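Local structure of arginase (Thermus thermophilus, 2EF4) at residues E68-A73 against L150-R155; P9-A14 against G93-L98. The protein probably hydrolyses L-arginine to L-ornithine and urea, a step of the urea cycle, with two manganese ions bound per subunit. All coordinates share one frame; numbering follows the deposited sequence.

Interaction 1: E68-A73 against L150-R155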
# COMPACT_ATOMS: atom_id res chain seq x y z
N GLU A 68 0.67 -32.26 20.74
CA GLU A 68 1.86 -31.42 20.54
C GLU A 68 1.69 -30.07 21.20
O GLU A 68 2.65 -29.50 21.73
CB GLU A 68 2.17 -31.23 19.06
CG GLU A 68 2.69 -32.47 18.36
CD GLU A 68 1.59 -33.32 17.77
OE1 GLU A 68 0.45 -33.30 18.30
OE2 GLU A 68 1.86 -34.03 16.78
N ILE A 69 0.47 -29.56 21.17
CA ILE A 69 0.16 -28.28 21.80
C ILE A 69 0.24 -28.49 23.31
O ILE A 69 0.83 -27.68 24.04
CB ILE A 69 -1.25 -27.81 21.39
CG1 ILE A 69 -1.25 -27.47 19.89
CG2 ILE A 69 -1.68 -26.63 22.24
CD1 ILE A 69 -2.62 -27.26 19.30
N ARG A 70 -0.36 -29.58 23.76
CA ARG A 70 -0.37 -29.95 25.18
C ARG A 70 1.06 -30.09 25.70
O ARG A 70 1.38 -29.64 26.81
CB ARG A 70 -1.10 -31.28 25.36
CG ARG A 70 -1.04 -31.88 26.77
CD ARG A 70 -1.88 -33.17 26.86
NE ARG A 70 -1.71 -33.86 28.15
CZ ARG A 70 -0.56 -34.38 28.57
NH1 ARG A 70 0.52 -34.30 27.80
NH2 ARG A 70 -0.48 -34.94 29.77
N ALA A 71 1.92 -30.71 24.89
CA ALA A 71 3.31 -30.96 25.24
C ALA A 71 4.12 -29.68 25.39
O ALA A 71 4.92 -29.55 26.31
CB ALA A 71 3.95 -31.86 24.19
N ALA A 72 3.91 -28.74 24.48
CA ALA A 72 4.62 -27.47 24.53
C ALA A 72 4.13 -26.61 25.71
O ALA A 72 4.93 -25.97 26.40
CB ALA A 72 4.42 -26.71 23.21
N ALA A 73 2.82 -26.61 25.92
CA ALA A 73 2.22 -25.82 27.01
C ALA A 73 2.67 -26.37 28.37
O ALA A 73 2.81 -25.62 29.34
CB ALA A 73 0.68 -25.85 26.90
N LEU A 150 -6.42 -31.92 28.33
CA LEU A 150 -5.96 -30.56 28.56
C LEU A 150 -6.29 -30.05 29.96
O LEU A 150 -5.43 -29.47 30.64
CB LEU A 150 -6.52 -29.63 27.47
CG LEU A 150 -6.09 -30.03 26.05
CD1 LEU A 150 -6.64 -29.03 25.03
CD2 LEU A 150 -4.58 -30.08 25.95
N THR A 151 -7.53 -30.28 30.41
CA THR A 151 -7.91 -29.81 31.74
C THR A 151 -7.11 -30.48 32.86
O THR A 151 -6.93 -29.90 33.92
CB THR A 151 -9.42 -30.03 32.03
OG1 THR A 151 -9.73 -31.42 31.93
CG2 THR A 151 -10.27 -29.24 31.05
N GLU A 152 -6.64 -31.71 32.62
CA GLU A 152 -5.89 -32.40 33.66
C GLU A 152 -4.55 -31.75 33.90
O GLU A 152 -3.92 -31.98 34.93
CB GLU A 152 -5.65 -33.87 33.29
CG GLU A 152 -4.72 -34.06 32.10
CD GLU A 152 -4.34 -35.51 31.88
OE1 GLU A 152 -5.18 -36.40 32.15
OE2 GLU A 152 -3.20 -35.78 31.44
N VAL A 153 -4.10 -30.93 32.95
CA VAL A 153 -2.81 -30.27 33.10
C VAL A 153 -2.90 -28.78 33.36
O VAL A 153 -2.12 -28.23 34.14
CB VAL A 153 -1.93 -30.42 31.83
CG1 VAL A 153 -0.48 -30.06 32.17
CG2 VAL A 153 -2.03 -31.83 31.25
N PHE A 154 -3.85 -28.12 32.71
CA PHE A 154 -3.93 -26.66 32.80
C PHE A 154 -5.06 -25.96 33.57
O PHE A 154 -5.05 -24.74 33.67
CB PHE A 154 -3.84 -26.10 31.38
CG PHE A 154 -2.76 -26.74 30.54
CD1 PHE A 154 -1.41 -26.54 30.85
CD2 PHE A 154 -3.08 -27.56 29.46
CE1 PHE A 154 -0.40 -27.16 30.10
CE2 PHE A 154 -2.08 -28.19 28.70
CZ PHE A 154 -0.74 -27.98 29.02
N ARG A 155 -6.03 -26.71 34.09
CA ARG A 155 -7.12 -26.09 34.86
C ARG A 155 -6.49 -25.30 36.01
O ARG A 155 -5.94 -25.89 36.95
CB ARG A 155 -8.05 -27.18 35.39
CG ARG A 155 -9.15 -26.74 36.34
CD ARG A 155 -10.05 -27.96 36.56
NE ARG A 155 -11.16 -27.80 37.51
CZ ARG A 155 -11.87 -26.69 37.71
NH1 ARG A 155 -12.86 -26.71 38.59
NH2 ARG A 155 -11.58 -25.56 37.07
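The Phe154 ring meets helix 66-81 with its far end: Arg70 O lies in the ring plane, at the edge, 3.5 Å from Phe154 CZ, while Ala73 CB approaches the same CZ obliquely at 3.3 Å. One face of the ring is covered from its own helix by Val153 CB, 3.7 Å above the ring plane. The second flat group, the Arg70 guanidinium, takes Glu152 OE2 at its edge, only 12° out of plane. Arg70 NH2 makes a salt bridge to Glu152 OE2 of 3.3 Å, long but fairly straight (161° at the hydrogen). Reaching it takes the whole side chain, CG anti to the backbone N (chi1 172°) and extended to NE. On the way Arg70 CB passes Leu150 CD2 at 3.7 Å, and NE meets Val153 CG2 at the same distance, so the arginine is a knob in a hole of Leu150, Glu152, Val153 and Phe154. With an alanine here, Glu152 would probably lose this charged mate and a gap would open beside Val153. The segment axes run almost parallel, 10.8 Å apart. Around them, Leu150 packs on Leu66 and Val153 on Leu74, both of helix 66-81, and Phe154 reaches Met100 of helix 99-106.

Interaction 2: P9-A14 against G93-L98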
# COMPACT_ATOMS: atom_id res chain seq x y z
N PRO A 9 7.05 -20.18 19.96
CA PRO A 9 6.85 -20.08 18.51
C PRO A 9 5.92 -21.19 18.05
O PRO A 9 6.34 -22.14 17.38
CB PRO A 9 8.27 -20.26 17.96
CG PRO A 9 8.83 -21.29 18.90
CD PRO A 9 8.37 -20.76 20.26
N MET A 10 4.66 -21.07 18.43
CA MET A 10 3.66 -22.09 18.12
C MET A 10 2.61 -21.63 17.13
O MET A 10 2.02 -20.56 17.27
CB MET A 10 2.99 -22.53 19.42
CG MET A 10 2.01 -23.67 19.25
SD MET A 10 1.42 -24.31 20.82
CE MET A 10 0.02 -23.35 21.02
N ASP A 11 2.38 -22.46 16.12
CA ASP A 11 1.41 -22.18 15.06
C ASP A 11 0.81 -23.54 14.71
O ASP A 11 1.03 -24.05 13.61
CB ASP A 11 2.11 -21.59 13.84
CG ASP A 11 1.15 -21.15 12.74
OD1 ASP A 11 -0.09 -21.26 12.93
OD2 ASP A 11 1.65 -20.69 11.69
N LEU A 12 0.08 -24.11 15.65
CA LEU A 12 -0.52 -25.43 15.47
C LEU A 12 -2.05 -25.38 15.43
O LEU A 12 -2.70 -24.95 16.37
CB LEU A 12 -0.06 -26.35 16.60
CG LEU A 12 1.46 -26.51 16.72
CD1 LEU A 12 1.81 -27.22 18.01
CD2 LEU A 12 2.00 -27.27 15.51
N GLY A 13 -2.60 -25.83 14.31
CA GLY A 13 -4.04 -25.85 14.14
C GLY A 13 -4.41 -26.47 12.81
O GLY A 13 -3.56 -27.07 12.14
N ALA A 14 -5.67 -26.33 12.41
CA ALA A 14 -6.16 -26.88 11.15
C ALA A 14 -5.24 -26.51 9.98
O ALA A 14 -5.03 -27.30 9.05
CB ALA A 14 -7.58 -26.39 10.88
N GLY A 93 4.32 -14.94 22.14
CA GLY A 93 3.87 -16.06 21.36
C GLY A 93 3.23 -15.87 20.01
O GLY A 93 3.31 -14.82 19.34
N GLY A 94 2.65 -16.99 19.63
CA GLY A 94 1.89 -17.16 18.43
C GLY A 94 0.58 -17.61 19.06
O GLY A 94 -0.01 -16.85 19.82
N ASP A 95 0.17 -18.85 18.78
CA ASP A 95 -1.09 -19.42 19.29
C ASP A 95 -1.46 -19.08 20.72
O ASP A 95 -0.65 -19.24 21.63
CB ASP A 95 -1.07 -20.94 19.18
CG ASP A 95 -1.17 -21.41 17.76
OD1 ASP A 95 -1.60 -20.60 16.92
OD2 ASP A 95 -0.82 -22.58 17.49
N HIS A 96 -2.70 -18.65 20.93
CA HIS A 96 -3.15 -18.31 22.28
C HIS A 96 -3.24 -19.56 23.16
O HIS A 96 -3.46 -19.47 24.36
CB HIS A 96 -4.50 -17.59 22.24
CG HIS A 96 -4.67 -16.59 23.34
ND1 HIS A 96 -5.58 -15.56 23.28
CD2 HIS A 96 -4.00 -16.44 24.51
CE1 HIS A 96 -5.45 -14.80 24.36
NE2 HIS A 96 -4.51 -15.32 25.12
N SER A 97 -3.07 -20.72 22.53
CA SER A 97 -3.12 -21.98 23.23
C SER A 97 -2.07 -22.03 24.34
O SER A 97 -2.24 -22.73 25.34
CB SER A 97 -2.84 -23.13 22.27
OG SER A 97 -3.79 -23.16 21.22
N LEU A 98 -0.99 -21.29 24.15
CA LEU A 98 0.08 -21.27 25.13
C LEU A 98 -0.37 -20.81 26.51
O LEU A 98 0.20 -21.21 27.53
CB LEU A 98 1.23 -20.39 24.62
CG LEU A 98 1.00 -18.88 24.57
CD1 LEU A 98 1.24 -18.29 25.96
CD2 LEU A 98 1.97 -18.24 23.57
O HOH W 1 -2.38 -21.44 14.41
O HOH W 2 -2.67 -24.18 18.77
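Asp95 lies against Met10 and Leu12, and its side chain can be followed atom by atom into the 9-14 loop. Asp95 N first fixes the base, donating to Met10 O at 2.9 Å and 172°. Asp95 CB lies 3.7 Å from Met10 O. With Asp95 CG anti to the carbonyl carbon (chi1 -70°), the carboxylate is swung toward the 9-14 backbone, and Asp95 CG comes within 3.3 Å of Met10 O. At the tip the two oxygens divide their work. Asp95 OD2 accepts from Leu12 N at 2.6 Å, the donor meeting it on the syn side and close to the carboxylate plane; a water that also binds Leu12 O and Ser97 OG donates to OD2 as well. Asp95 OD1 takes a second water at 2.8 Å, which donates also to Asp11 OD1, and it forms a salt bridge with Arg17. That water and the arginine probably ease the approach of the two carboxylates, whose OD1 atoms, of Asp11 and Asp95, lie 4.3 Å apart; Asp11 OD2 is itself held by Gly18 N and Arg16. Met10 runs across the aspartate at about a right angle, its CG 3.5 Å from Asp95 OD2, though the modelled position of its CE is doubtful. Gly94 CA adds a CA-H...O contact to Met10 O at 3.6 Å. The loops follow neighbouring parallel strands, 2-8 and 87-93, and Gly93-Ser97 spells the GGDHS signature of the arginase family: Asp95 ties it to the first loop, while the next residue, His96, whose side chain leaves the backbone away from the 9-14 loop, is a manganese ligand.

In the fold
Interaction 2 is wholly buried, its centre about 11 Å from that of the chain; interaction 1 is only partly buried, its centre about 16 Å from that of the chain. Their buried areas are almost equal, yet the chemistry differs: interaction 1 joins two helices through apolar packing and a salt bridge at an exposed glutamate, while interaction 2 links two strand-end loops through a carboxylate, backbone amides and waters. Helix 66-81 connects them. Its Arg70 and Ala73 touch 150-155, and Ile69 turns to the loops, with CG1 3.6 Å from Leu12 CD1 and CG2 3.7 Å from Ser97 CB. Residues 93-98 include the manganese ligand His96, whose side chain is about 11 Å from that of Ala73.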